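Local structure of Exo beta-1,2-glucooligosaccharide sophorohydrolase (non-reducing end) (Parabacteroides distasonis ATCC 8503, 5Z06) at residues Glu394-Phe399 against Met467-Leu472; Gly401-Arg406 against Asn685-His690; Ile461-Thr466 against Leu534-Tyr539; Gly587-Asp592 against Thr610-Gly615; Ala618-Thr623 against Val673-Tyr678. The protein hydrolyses linear beta-1,2-glucan and beta-1,2-glucooligosaccharides of four or more units, releasing sophorose from the non-reducing end. All coordinates share one frame; numbering follows the deposited sequence.

Interaction 1: Glu394-Phe399 against Met467-Leu472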
# COMPACT_ATOMS: atom_id res chain seq x y z
N GLU A 394 -9.86 -8.17 12.54
CA GLU A 394 -8.41 -8.05 12.48
C GLU A 394 -7.79 -9.11 13.37
O GLU A 394 -6.82 -9.78 12.97
CB GLU A 394 -7.97 -6.64 12.90
CG GLU A 394 -8.50 -5.52 11.99
CD GLU A 394 -7.95 -5.57 10.59
OE1 GLU A 394 -6.86 -6.14 10.40
OE2 GLU A 394 -8.61 -5.05 9.67
N THR A 395 -8.38 -9.28 14.55
CA THR A 395 -8.00 -10.36 15.46
C THR A 395 -8.11 -11.69 14.78
O THR A 395 -7.18 -12.48 14.85
CB THR A 395 -8.87 -10.35 16.74
OG1 THR A 395 -8.59 -9.16 17.46
CG2 THR A 395 -8.54 -11.53 17.66
N SER A 396 -9.21 -11.95 14.10
CA SER A 396 -9.35 -13.21 13.36
C SER A 396 -8.29 -13.39 12.27
O SER A 396 -7.78 -14.50 12.09
CB SER A 396 -10.72 -13.36 12.74
OG SER A 396 -10.92 -12.53 11.63
N PHE A 397 -7.96 -12.30 11.55
CA PHE A 397 -6.93 -12.38 10.52
C PHE A 397 -5.58 -12.65 11.17
O PHE A 397 -4.79 -13.43 10.64
CB PHE A 397 -6.89 -11.09 9.69
CG PHE A 397 -8.14 -10.83 8.86
CD1 PHE A 397 -8.95 -11.87 8.39
CD2 PHE A 397 -8.48 -9.53 8.53
CE1 PHE A 397 -10.08 -11.59 7.63
CE2 PHE A 397 -9.60 -9.24 7.76
CZ PHE A 397 -10.41 -10.28 7.30
N LEU A 398 -5.34 -12.03 12.32
CA LEU A 398 -4.12 -12.23 13.03
C LEU A 398 -3.98 -13.67 13.44
O LEU A 398 -2.93 -14.28 13.22
CB LEU A 398 -4.03 -11.33 14.25
CG LEU A 398 -2.78 -11.63 15.11
CD1 LEU A 398 -1.51 -11.46 14.28
CD2 LEU A 398 -2.75 -10.74 16.34
N PHE A 399 -5.05 -14.19 14.03
CA PHE A 399 -5.07 -15.56 14.54
C PHE A 399 -5.17 -16.64 13.48
O PHE A 399 -4.64 -17.74 13.68
CB PHE A 399 -6.10 -15.72 15.67
CG PHE A 399 -5.57 -15.20 16.97
CD1 PHE A 399 -4.78 -16.01 17.78
CD2 PHE A 399 -5.72 -13.89 17.32
CE1 PHE A 399 -4.27 -15.54 18.97
CE2 PHE A 399 -5.20 -13.41 18.50
CZ PHE A 399 -4.47 -14.24 19.32
N MET A 467 -15.64 -14.16 7.03
CA MET A 467 -15.99 -15.56 7.33
C MET A 467 -15.08 -16.19 8.40
O MET A 467 -15.56 -16.94 9.26
CB MET A 467 -15.94 -16.45 6.09
CG MET A 467 -16.18 -17.92 6.40
SD MET A 467 -16.25 -19.01 4.97
CE MET A 467 -17.73 -18.46 4.15
N ILE A 468 -13.79 -15.87 8.34
CA ILE A 468 -12.80 -16.48 9.22
C ILE A 468 -12.98 -15.99 10.65
O ILE A 468 -12.58 -16.66 11.58
CB ILE A 468 -11.35 -16.19 8.75
CG1 ILE A 468 -10.34 -17.12 9.42
CG2 ILE A 468 -10.93 -14.73 9.00
CD1 ILE A 468 -10.34 -18.51 8.86
N THR A 469 -13.57 -14.80 10.80
CA THR A 469 -13.95 -14.27 12.11
C THR A 469 -14.98 -15.19 12.79
O THR A 469 -14.86 -15.53 13.98
CB THR A 469 -14.51 -12.85 11.99
OG1 THR A 469 -13.71 -12.09 11.07
CG2 THR A 469 -14.51 -12.18 13.35
N TYR A 470 -15.96 -15.63 12.03
CA TYR A 470 -16.91 -16.61 12.53
C TYR A 470 -16.28 -17.97 12.68
O TYR A 470 -16.50 -18.65 13.66
CB TYR A 470 -18.15 -16.70 11.66
CG TYR A 470 -19.12 -15.59 11.94
CD1 TYR A 470 -19.03 -14.38 11.27
CD2 TYR A 470 -20.11 -15.75 12.91
CE1 TYR A 470 -19.92 -13.38 11.52
CE2 TYR A 470 -21.00 -14.74 13.18
CZ TYR A 470 -20.90 -13.56 12.49
OH TYR A 470 -21.79 -12.56 12.78
N MET A 471 -15.46 -18.35 11.72
CA MET A 471 -14.80 -19.63 11.77
C MET A 471 -14.01 -19.71 13.06
O MET A 471 -14.21 -20.64 13.84
CB MET A 471 -13.87 -19.83 10.60
CG MET A 471 -14.60 -20.00 9.29
SD MET A 471 -15.28 -21.64 9.12
CE MET A 471 -16.76 -21.16 8.26
N LEU A 472 -13.15 -18.73 13.29
CA LEU A 472 -12.26 -18.79 14.44
C LEU A 472 -13.01 -18.65 15.73
O LEU A 472 -12.68 -19.34 16.69
CB LEU A 472 -11.12 -17.78 14.34
CG LEU A 472 -10.10 -18.18 13.26
CD1 LEU A 472 -9.15 -17.03 12.96
CD2 LEU A 472 -9.28 -19.38 13.70
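The F397 ring takes the I468 methyl CG2 obliquely against its CD1-CE1 side, at 3.5 Å from CE1; beyond the pair, Y539 meets the same ring edge-to-face and F328 adds a third, tilted ring. F399 turns its ring out of the contact, with T395 O in plane at the ring edge, and meets L472 CD1 through its CB, 4.3 Å away. Helices 392-408 and 467-475 carry these groups, consistent with the helical-hairpin (alpha/alpha) fold of the six-hairpin glycosidase clan; their local axes cross at 72° and approach to 8.4 Å. At the crossing sits the small S396, its CB packed tightly on T469 CA (3.4 Å). S396 OG lies between backbone N and carbonyl carbon (chi1 74°), which brings it 2.9 Å from T469 OG1. S396 OG bonds V393 O of its own helix; T469 OG1 makes a weak bond to T466 O. L472 CD1 lies against the backbone carbonyl S396 O. On the far side of the helix, E394 OE2 bonds a glycerol.

Interaction 2: Gly401-Arg406 against Asn685-His690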
# COMPACT_ATOMS: atom_id res chain seq x y z
N GLY A 401 -3.36 -16.35 10.95
CA GLY A 401 -1.93 -16.40 10.73
C GLY A 401 -1.23 -17.15 11.83
O GLY A 401 -0.40 -18.00 11.56
N LEU A 402 -1.58 -16.84 13.08
CA LEU A 402 -0.87 -17.43 14.22
C LEU A 402 -1.07 -18.91 14.34
O LEU A 402 -0.11 -19.64 14.65
CB LEU A 402 -1.23 -16.75 15.53
CG LEU A 402 -0.73 -15.32 15.68
CD1 LEU A 402 -1.48 -14.70 16.84
CD2 LEU A 402 0.77 -15.23 15.91
N LEU A 403 -2.29 -19.38 14.10
CA LEU A 403 -2.55 -20.81 14.14
C LEU A 403 -1.84 -21.53 13.01
O LEU A 403 -1.39 -22.66 13.19
CB LEU A 403 -4.03 -21.12 14.08
CG LEU A 403 -4.84 -20.62 15.28
CD1 LEU A 403 -6.24 -21.19 15.15
CD2 LEU A 403 -4.26 -20.97 16.63
N THR A 404 -1.71 -20.86 11.86
CA THR A 404 -0.91 -21.39 10.77
C THR A 404 0.54 -21.52 11.21
O THR A 404 1.13 -22.57 11.08
CB THR A 404 -1.01 -20.51 9.53
OG1 THR A 404 -2.37 -20.43 9.13
CG2 THR A 404 -0.17 -21.07 8.40
N ALA A 405 1.08 -20.45 11.75
CA ALA A 405 2.44 -20.46 12.23
C ALA A 405 2.63 -21.54 13.28
O ALA A 405 3.65 -22.23 13.29
CB ALA A 405 2.82 -19.11 12.82
N ARG A 406 1.66 -21.68 14.17
CA ARG A 406 1.75 -22.64 15.26
C ARG A 406 1.86 -24.08 14.76
O ARG A 406 2.52 -24.89 15.38
CB ARG A 406 0.55 -22.47 16.18
CG ARG A 406 0.63 -23.20 17.48
CD ARG A 406 -0.05 -24.54 17.38
NE ARG A 406 -0.01 -25.23 18.65
CZ ARG A 406 0.22 -26.53 18.84
NH1 ARG A 406 0.49 -27.35 17.83
NH2 ARG A 406 0.21 -27.00 20.07
N ASN A 685 -2.74 -26.18 4.22
CA ASN A 685 -2.48 -27.46 4.89
C ASN A 685 -2.11 -27.22 6.34
O ASN A 685 -2.59 -27.93 7.22
CB ASN A 685 -1.44 -28.29 4.15
CG ASN A 685 -1.95 -28.76 2.80
OD1 ASN A 685 -3.15 -28.69 2.52
ND2 ASN A 685 -1.04 -29.22 1.95
N LEU A 686 -1.33 -26.17 6.60
CA LEU A 686 -0.95 -25.86 7.96
C LEU A 686 -2.17 -25.52 8.80
O LEU A 686 -2.50 -26.21 9.77
CB LEU A 686 0.05 -24.71 7.98
CG LEU A 686 1.45 -25.07 7.52
CD1 LEU A 686 2.22 -23.79 7.27
CD2 LEU A 686 2.17 -25.97 8.52
N PHE A 687 -2.89 -24.49 8.36
CA PHE A 687 -4.06 -24.04 9.08
C PHE A 687 -5.07 -25.15 9.29
O PHE A 687 -5.58 -25.30 10.38
CB PHE A 687 -4.73 -22.92 8.34
CG PHE A 687 -5.88 -22.31 9.09
CD1 PHE A 687 -5.65 -21.50 10.19
CD2 PHE A 687 -7.18 -22.57 8.73
CE1 PHE A 687 -6.69 -20.94 10.90
CE2 PHE A 687 -8.24 -22.01 9.43
CZ PHE A 687 -7.99 -21.19 10.52
N MET A 688 -5.36 -25.90 8.23
CA MET A 688 -6.38 -26.93 8.26
C MET A 688 -6.01 -28.15 9.10
O MET A 688 -6.89 -28.91 9.44
CB MET A 688 -6.74 -27.37 6.83
CG MET A 688 -7.41 -26.27 5.99
SD MET A 688 -8.91 -25.57 6.69
CE MET A 688 -9.95 -27.03 6.70
N SER A 689 -4.73 -28.32 9.43
CA SER A 689 -4.29 -29.37 10.35
C SER A 689 -4.47 -29.01 11.80
O SER A 689 -4.22 -29.85 12.66
CB SER A 689 -2.80 -29.72 10.15
OG SER A 689 -1.98 -28.68 10.61
N HIS A 690 -4.85 -27.76 12.10
CA HIS A 690 -4.96 -27.35 13.49
C HIS A 690 -6.18 -28.02 14.12
O HIS A 690 -7.26 -28.01 13.54
CB HIS A 690 -5.01 -25.85 13.64
CG HIS A 690 -4.87 -25.39 15.05
ND1 HIS A 690 -5.88 -25.51 15.98
CD2 HIS A 690 -3.83 -24.81 15.71
CE1 HIS A 690 -5.48 -25.03 17.14
NE2 HIS A 690 -4.24 -24.59 17.00
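L403 reaches from helix 392-408 onto F687 of helix 682-688 and H690 just before helix 691-702. Its CB touches both partners, 4.0 Å from H690 CD2 and 4.1 Å from F687 CE1. CG then stands anti to the carbonyl carbon (chi1 -64°) and the branch divides: CD1 hangs over the centre of the imidazole face, 4.2 Å from the ring centroid and only 2° off its normal, a CH-pi contact, while CD2 lies 3.6 Å from H690 NE2. One turn along, R406 crosses H690 at about a right angle, its CD 4.1 Å from H690 CD2, and its guanidinium goes on to a salt bridge with D424. T404 divides its two branches between neighbours: CG2 packs on L686 CB (3.7 Å), and OG1, bonded to Q400 O of its own helix, rests beside F687 CB. S689 OG bonds L686 O at 2.7 Å, in the carbonyl plane on a lone pair. No hydrogen bond crosses the contact. W427 adds a steeply inclined ring beside H690, whose ND1 makes a weak bond to D692 N. Helix 392-408 thus packs on one helix and the N-cap of the next, consistent with the helical-hairpin fold of the six-hairpin glycosidase clan.

Interaction 3: Ile461-Thr466 against Leu534-Tyr539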
# COMPACT_ATOMS: atom_id res chain seq x y z
N ILE A 461 -21.56 -9.56 9.14
CA ILE A 461 -22.55 -10.14 8.25
C ILE A 461 -21.92 -10.38 6.91
O ILE A 461 -21.46 -9.43 6.26
CB ILE A 461 -23.76 -9.18 8.09
CG1 ILE A 461 -24.38 -8.89 9.48
CG2 ILE A 461 -24.79 -9.76 7.12
CD1 ILE A 461 -25.42 -7.79 9.46
N GLY A 462 -21.89 -11.65 6.51
CA GLY A 462 -21.42 -12.06 5.19
C GLY A 462 -22.54 -11.96 4.16
O GLY A 462 -23.68 -11.75 4.54
N TRP A 463 -22.27 -12.09 2.87
CA TRP A 463 -20.93 -12.25 2.30
C TRP A 463 -20.12 -10.97 2.41
O TRP A 463 -20.52 -9.91 1.93
CB TRP A 463 -21.02 -12.62 0.84
CG TRP A 463 -19.69 -12.65 0.15
CD1 TRP A 463 -19.21 -11.76 -0.78
CD2 TRP A 463 -18.66 -13.61 0.36
NE1 TRP A 463 -17.96 -12.13 -1.19
CE2 TRP A 463 -17.58 -13.26 -0.51
CE3 TRP A 463 -18.54 -14.74 1.16
CZ2 TRP A 463 -16.42 -14.01 -0.58
CZ3 TRP A 463 -17.37 -15.49 1.09
CH2 TRP A 463 -16.33 -15.12 0.22
N ASN A 464 -18.99 -11.10 3.10
CA ASN A 464 -17.93 -10.13 3.06
C ASN A 464 -16.63 -10.85 3.45
O ASN A 464 -16.53 -12.07 3.29
CB ASN A 464 -18.27 -8.87 3.89
CG ASN A 464 -18.34 -9.12 5.38
OD1 ASN A 464 -18.22 -10.24 5.87
ND2 ASN A 464 -18.53 -8.05 6.12
N GLU A 465 -15.67 -10.12 3.99
CA GLU A 465 -14.34 -10.69 4.26
C GLU A 465 -14.23 -11.45 5.57
O GLU A 465 -13.15 -12.00 5.85
CB GLU A 465 -13.28 -9.57 4.31
CG GLU A 465 -13.38 -8.59 5.47
CD GLU A 465 -14.08 -7.30 5.11
OE1 GLU A 465 -15.12 -7.40 4.51
OE2 GLU A 465 -13.63 -6.19 5.45
N THR A 466 -15.31 -11.46 6.35
CA THR A 466 -15.25 -11.82 7.74
C THR A 466 -15.62 -13.26 8.03
O THR A 466 -15.87 -13.59 9.19
CB THR A 466 -16.14 -10.89 8.60
OG1 THR A 466 -17.51 -11.25 8.47
CG2 THR A 466 -15.93 -9.43 8.20
N LEU A 534 -12.69 -8.05 -4.56
CA LEU A 534 -12.13 -9.38 -4.68
C LEU A 534 -11.32 -9.85 -3.48
O LEU A 534 -11.11 -11.05 -3.33
CB LEU A 534 -11.29 -9.51 -5.94
CG LEU A 534 -11.03 -10.91 -6.46
CD1 LEU A 534 -12.32 -11.67 -6.69
CD2 LEU A 534 -10.24 -10.81 -7.77
N PHE A 535 -10.89 -8.94 -2.60
CA PHE A 535 -10.17 -9.37 -1.40
C PHE A 535 -11.03 -10.21 -0.46
O PHE A 535 -10.50 -10.91 0.40
CB PHE A 535 -9.53 -8.20 -0.66
CG PHE A 535 -10.47 -7.44 0.23
CD1 PHE A 535 -10.67 -7.83 1.54
CD2 PHE A 535 -11.13 -6.30 -0.23
CE1 PHE A 535 -11.50 -7.13 2.40
CE2 PHE A 535 -11.98 -5.59 0.62
CZ PHE A 535 -12.16 -5.99 1.93
N PHE A 536 -12.35 -10.15 -0.64
CA PHE A 536 -13.26 -11.03 0.05
C PHE A 536 -12.93 -12.52 -0.12
O PHE A 536 -13.10 -13.30 0.83
CB PHE A 536 -14.70 -10.75 -0.41
CG PHE A 536 -15.29 -9.48 0.13
CD1 PHE A 536 -14.54 -8.51 0.81
CD2 PHE A 536 -16.63 -9.23 -0.07
CE1 PHE A 536 -15.14 -7.36 1.28
CE2 PHE A 536 -17.23 -8.09 0.41
CZ PHE A 536 -16.48 -7.15 1.10
N ILE A 537 -12.44 -12.92 -1.30
CA ILE A 537 -12.02 -14.31 -1.50
C ILE A 537 -10.57 -14.62 -1.10
O ILE A 537 -10.07 -15.72 -1.34
CB ILE A 537 -12.33 -14.80 -2.93
CG1 ILE A 537 -11.46 -14.08 -3.98
CG2 ILE A 537 -13.80 -14.61 -3.22
CD1 ILE A 537 -11.36 -14.83 -5.27
N HIS A 538 -9.90 -13.66 -0.48
CA HIS A 538 -8.51 -13.80 -0.11
C HIS A 538 -8.39 -13.96 1.40
O HIS A 538 -7.99 -15.03 1.86
CB HIS A 538 -7.71 -12.57 -0.56
CG HIS A 538 -7.70 -12.39 -2.04
ND1 HIS A 538 -7.46 -11.17 -2.63
CD2 HIS A 538 -7.93 -13.27 -3.04
CE1 HIS A 538 -7.58 -11.30 -3.95
NE2 HIS A 538 -7.85 -12.57 -4.22
N TYR A 539 -8.78 -12.93 2.14
CA TYR A 539 -8.36 -12.79 3.54
C TYR A 539 -8.79 -13.94 4.42
O TYR A 539 -7.99 -14.46 5.17
CB TYR A 539 -8.88 -11.50 4.13
CG TYR A 539 -8.35 -10.22 3.54
CD1 TYR A 539 -7.35 -10.19 2.59
CD2 TYR A 539 -8.83 -9.01 4.02
CE1 TYR A 539 -6.88 -8.99 2.09
CE2 TYR A 539 -8.35 -7.81 3.54
CZ TYR A 539 -7.39 -7.80 2.56
OH TYR A 539 -6.94 -6.59 2.10
O HOH W 1 -12.05 -12.66 3.16
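W463 holds CG anti to its backbone N (chi1 174°), F536 holds CG anti to its carbonyl carbon (chi1 -73°), and the two side chains run alongside each other, pointing opposite ways. They meet as an offset edge-to-face pair, the F536 edge toward the five-membered ring, with planes at 73° and centroids 5.3 Å apart. A cis peptide precedes W463, whose NE1 bonds G531 O. Over one face of F536 lies the backbone of N464: its CA sits 3.7 Å from the ring centroid in a CH-pi contact, and E465 N follows toward the rim. N464 OD1 closes an Asx turn by accepting from T466 N, above the carbonyl plane, and takes T466 OG1 on a lone pair at 2.9 Å. E465 lays its CB 3.6 Å from F535 CE1; OE1 stands above the rim of the F536 face, 3.2 Å from CE1, and OE2 lies in plane at the F535 edge. Water 1 joins the backbones, donating to E465 O (3.0 Å) and F536 O (2.6 Å). The aromatic walls fix the carboxylate's place: OE1 and N464 ND2 bond glycerol, OE2 only weakly. Glycerol probably comes from the crystallisation liquor, so a sugar-binding pocket is only suggested.

Interaction 4: Gly587-Asp592 against Thr610-Gly615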
# COMPACT_ATOMS: atom_id res chain seq x y z
N GLY A 587 -9.13 -7.87 -11.35
CA GLY A 587 -9.12 -8.15 -9.91
C GLY A 587 -9.43 -6.90 -9.13
O GLY A 587 -8.72 -6.56 -8.20
N LEU A 588 -10.52 -6.25 -9.49
CA LEU A 588 -10.95 -5.08 -8.78
C LEU A 588 -11.18 -5.39 -7.33
O LEU A 588 -11.84 -6.37 -6.99
CB LEU A 588 -12.20 -4.48 -9.42
CG LEU A 588 -11.88 -3.82 -10.79
CD1 LEU A 588 -13.13 -3.51 -11.58
CD2 LEU A 588 -11.07 -2.56 -10.59
N THR A 589 -10.63 -4.54 -6.48
CA THR A 589 -10.68 -4.75 -5.04
C THR A 589 -10.33 -3.42 -4.35
O THR A 589 -10.09 -2.38 -4.98
CB THR A 589 -9.75 -5.91 -4.60
OG1 THR A 589 -9.82 -6.11 -3.19
CG2 THR A 589 -8.33 -5.64 -4.95
N ALA A 590 -10.33 -3.48 -3.03
CA ALA A 590 -10.10 -2.31 -2.21
C ALA A 590 -8.67 -1.87 -2.26
O ALA A 590 -7.73 -2.69 -2.22
CB ALA A 590 -10.48 -2.58 -0.78
N SER A 591 -8.50 -0.55 -2.29
CA SER A 591 -7.21 0.05 -2.07
C SER A 591 -7.39 1.51 -1.81
O SER A 591 -8.46 2.10 -2.10
CB SER A 591 -6.31 -0.14 -3.31
OG SER A 591 -6.62 0.77 -4.34
N ASP A 592 -6.33 2.14 -1.33
CA ASP A 592 -6.26 3.60 -1.43
C ASP A 592 -6.15 4.01 -2.89
O ASP A 592 -5.53 3.35 -3.70
CB ASP A 592 -5.11 4.17 -0.59
CG ASP A 592 -5.41 4.14 0.90
OD1 ASP A 592 -6.57 3.82 1.27
OD2 ASP A 592 -4.50 4.44 1.69
N THR A 610 -9.09 2.02 -11.49
CA THR A 610 -8.07 1.71 -10.53
C THR A 610 -8.02 0.22 -10.29
O THR A 610 -9.01 -0.37 -9.87
CB THR A 610 -8.37 2.36 -9.20
OG1 THR A 610 -8.55 3.75 -9.44
CG2 THR A 610 -7.23 2.12 -8.21
N MET A 611 -6.84 -0.34 -10.50
CA MET A 611 -6.60 -1.76 -10.35
C MET A 611 -5.53 -1.97 -9.29
O MET A 611 -4.43 -1.43 -9.40
CB MET A 611 -6.15 -2.33 -11.69
CG MET A 611 -6.12 -3.85 -11.72
SD MET A 611 -7.73 -4.60 -11.43
CE MET A 611 -8.59 -4.02 -12.89
N ALA A 612 -5.87 -2.76 -8.28
CA ALA A 612 -4.93 -3.14 -7.24
C ALA A 612 -4.39 -4.52 -7.62
O ALA A 612 -5.15 -5.49 -7.66
CB ALA A 612 -5.61 -3.18 -5.88
N PRO A 613 -3.09 -4.63 -7.90
CA PRO A 613 -2.54 -5.93 -8.30
C PRO A 613 -2.86 -7.09 -7.37
O PRO A 613 -2.91 -8.23 -7.81
CB PRO A 613 -1.03 -5.68 -8.32
CG PRO A 613 -0.89 -4.23 -8.58
CD PRO A 613 -2.07 -3.56 -7.96
N THR A 614 -3.07 -6.79 -6.10
CA THR A 614 -3.39 -7.84 -5.15
C THR A 614 -4.66 -8.62 -5.54
O THR A 614 -4.76 -9.79 -5.22
CB THR A 614 -3.47 -7.31 -3.71
OG1 THR A 614 -3.47 -8.41 -2.80
CG2 THR A 614 -4.74 -6.47 -3.48
N GLY A 615 -5.60 -7.96 -6.20
CA GLY A 615 -6.82 -8.62 -6.69
C GLY A 615 -6.56 -9.89 -7.48
O GLY A 615 -6.96 -10.99 -7.07
O HOH W 2 -8.82 -2.29 -7.88
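G587 and G615 bring their backbones together with no side chain between them: the CA atoms are 4.0 Å apart, and G615 CA points its hydrogen at G587 O in a nearly straight CA-H...O contact (3.2 Å, 169° at the hydrogen). Beside them T589 CG2, held between backbone N and carbonyl carbon, packs on A612 CB at 3.8 Å, with T614 CG2 near it. M611 folds back along its chain, putting SD 3.6 Å from G587 N and CE 3.7 Å from L588 CD2, where the two side chains cross at about a right angle. Further out, strand 590-592 pairs with 597-599 through S591 and Q598, and strand 610-611 with 652-653 through M611 and F652; N567 of helix 556-573 bonds L588 O. No direct hydrogen bond crosses between the segments. Water 2 takes that place, accepting from T589 N (3.2 Å) and A612 N (3.0 Å) and donating to T610 O (2.8 Å), so three buried backbone groups are satisfied by one solvent molecule.

Interaction 5: Ala618-Thr623 against Val673-Tyr678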
# COMPACT_ATOMS: atom_id res chain seq x y z
N ALA A 618 -3.46 -12.45 -5.62
CA ALA A 618 -3.85 -13.28 -4.48
C ALA A 618 -5.02 -14.21 -4.84
O ALA A 618 -5.45 -15.01 -4.02
CB ALA A 618 -4.19 -12.42 -3.28
N SER A 619 -5.54 -14.09 -6.06
CA SER A 619 -6.52 -15.01 -6.58
C SER A 619 -5.91 -16.23 -7.22
O SER A 619 -6.65 -17.09 -7.68
CB SER A 619 -7.46 -14.29 -7.56
OG SER A 619 -8.20 -13.31 -6.87
N PHE A 620 -4.58 -16.32 -7.26
CA PHE A 620 -3.90 -17.46 -7.85
C PHE A 620 -4.53 -18.85 -7.69
O PHE A 620 -4.76 -19.53 -8.70
CB PHE A 620 -2.43 -17.53 -7.42
CG PHE A 620 -1.50 -17.26 -8.53
CD1 PHE A 620 -1.22 -18.26 -9.44
CD2 PHE A 620 -0.99 -15.99 -8.74
CE1 PHE A 620 -0.41 -18.02 -10.52
CE2 PHE A 620 -0.17 -15.73 -9.82
CZ PHE A 620 0.11 -16.75 -10.71
N PRO A 621 -4.86 -19.26 -6.46
CA PRO A 621 -5.37 -20.65 -6.30
C PRO A 621 -6.68 -20.89 -7.00
O PRO A 621 -6.98 -22.02 -7.32
CB PRO A 621 -5.58 -20.79 -4.80
CG PRO A 621 -4.93 -19.63 -4.18
CD PRO A 621 -4.80 -18.55 -5.19
N TYR A 622 -7.45 -19.83 -7.21
CA TYR A 622 -8.71 -19.89 -7.88
C TYR A 622 -8.59 -19.85 -9.39
O TYR A 622 -9.24 -20.61 -10.09
CB TYR A 622 -9.56 -18.72 -7.47
CG TYR A 622 -9.76 -18.61 -6.00
CD1 TYR A 622 -10.54 -19.53 -5.31
CD2 TYR A 622 -9.20 -17.56 -5.28
CE1 TYR A 622 -10.74 -19.42 -3.95
CE2 TYR A 622 -9.42 -17.43 -3.93
CZ TYR A 622 -10.19 -18.37 -3.26
OH TYR A 622 -10.45 -18.24 -1.91
N THR A 623 -7.77 -18.94 -9.90
CA THR A 623 -7.73 -18.66 -11.34
C THR A 623 -6.26 -18.55 -11.72
O THR A 623 -5.78 -17.47 -12.05
CB THR A 623 -8.48 -17.35 -11.64
OG1 THR A 623 -7.94 -16.29 -10.83
CG2 THR A 623 -9.95 -17.51 -11.34
N VAL A 673 1.04 -15.47 -0.03
CA VAL A 673 0.39 -16.57 0.63
C VAL A 673 -0.45 -17.37 -0.33
O VAL A 673 -0.38 -18.59 -0.35
CB VAL A 673 -0.50 -16.07 1.78
CG1 VAL A 673 -1.41 -17.20 2.29
CG2 VAL A 673 0.37 -15.55 2.90
N MET A 674 -1.25 -16.67 -1.14
CA MET A 674 -2.13 -17.37 -2.08
C MET A 674 -1.35 -17.93 -3.25
O MET A 674 -1.69 -18.98 -3.77
CB MET A 674 -3.27 -16.47 -2.54
CG MET A 674 -4.17 -16.11 -1.38
SD MET A 674 -5.01 -17.57 -0.76
CE MET A 674 -6.67 -17.24 -1.31
N ILE A 675 -0.29 -17.25 -3.66
CA ILE A 675 0.63 -17.89 -4.61
C ILE A 675 1.05 -19.21 -4.01
O ILE A 675 0.94 -20.24 -4.68
CB ILE A 675 1.82 -17.03 -5.02
CG1 ILE A 675 1.31 -15.95 -5.99
CG2 ILE A 675 2.90 -17.87 -5.70
CD1 ILE A 675 2.30 -14.86 -6.33
N GLU A 676 1.46 -19.17 -2.75
CA GLU A 676 1.96 -20.37 -2.10
C GLU A 676 0.92 -21.45 -2.00
O GLU A 676 1.24 -22.59 -2.20
CB GLU A 676 2.51 -20.06 -0.71
CG GLU A 676 3.38 -21.17 -0.12
CD GLU A 676 4.50 -21.57 -1.05
OE1 GLU A 676 5.20 -20.68 -1.58
OE2 GLU A 676 4.66 -22.78 -1.31
N ASN A 677 -0.33 -21.09 -1.70
CA ASN A 677 -1.40 -22.07 -1.60
C ASN A 677 -1.66 -22.69 -2.95
O ASN A 677 -1.94 -23.88 -3.03
CB ASN A 677 -2.68 -21.46 -1.03
CG ASN A 677 -2.64 -21.31 0.47
OD1 ASN A 677 -1.97 -22.09 1.17
ND2 ASN A 677 -3.36 -20.34 0.99
N TYR A 678 -1.55 -21.90 -4.01
CA TYR A 678 -1.65 -22.45 -5.36
C TYR A 678 -0.52 -23.42 -5.63
O TYR A 678 -0.73 -24.43 -6.28
CB TYR A 678 -1.67 -21.34 -6.43
CG TYR A 678 -1.29 -21.81 -7.80
CD1 TYR A 678 -2.16 -22.61 -8.55
CD2 TYR A 678 -0.07 -21.49 -8.35
CE1 TYR A 678 -1.81 -23.05 -9.80
CE2 TYR A 678 0.29 -21.93 -9.59
CZ TYR A 678 -0.58 -22.69 -10.33
OH TYR A 678 -0.17 -23.09 -11.58
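F620 and Y678 form the aromatic pair of this contact: ring centroids lie 5.3 Å apart with planes at 42°, an oblique arrangement in which F620 CD1 stands over one face of Y678, 3.6 Å from its CD2. On the same side of the F620 plane, toward its other ortho carbon, CD2 is 3.6 Å from I675 CG1; the F620 chi1 of -112°, away from the staggered positions, sets one side of the ring against both I675 and Y678. Among the apolar contacts, P621 wedges its ring against M674, with CD 3.7 Å from M674 CB. The M674 chain curls round to carry its methyl CE to Y622 CE2 (3.8 Å). Carbon-to-carbonyl contacts follow: P621 CG sits 3.3 Å from M674 O, and A618 O comes close to M674 CB. No hydrogen bond crosses between the two segments. S619 O accepts Y622 N and T623 N from opposite faces of its plane, Y622 OH bonds I537 O, and N677 ND2 bonds L542 O and, weakly, M674 SD. The turn 618-623 joins helices 614-617 and 624-636 and lies along helix 665-680, with L288 of helix 284-297 touching F620 and I675, and W684 of helix 682-688 touching P621.

How the interactions relate
Interactions 1 and 2 have centres 12 Å apart. They lie on successive turns of helix 392-408. They merge where L472 CD2 meets L403 CD1 (3.8 Å) and I468 CD1 meets F687 CZ (3.9 Å). Interaction 3 also touches interaction 1: F397 CZ packs 3.6 Å from E465 O. Segment 534-539 then links to both remaining contacts, through L534 N to L588 O (3.1 Å) of interaction 4 and through I537 O to Y622 OH (2.6 Å) and H538 NE2 to S619 OG (2.8 Å) of interaction 5. Interactions 4 and 5 adjoin in sequence. Glycerols, probably from the crystallisation liquor, at E394 and at E465 may mark a pocket beside interactions 1 and 3.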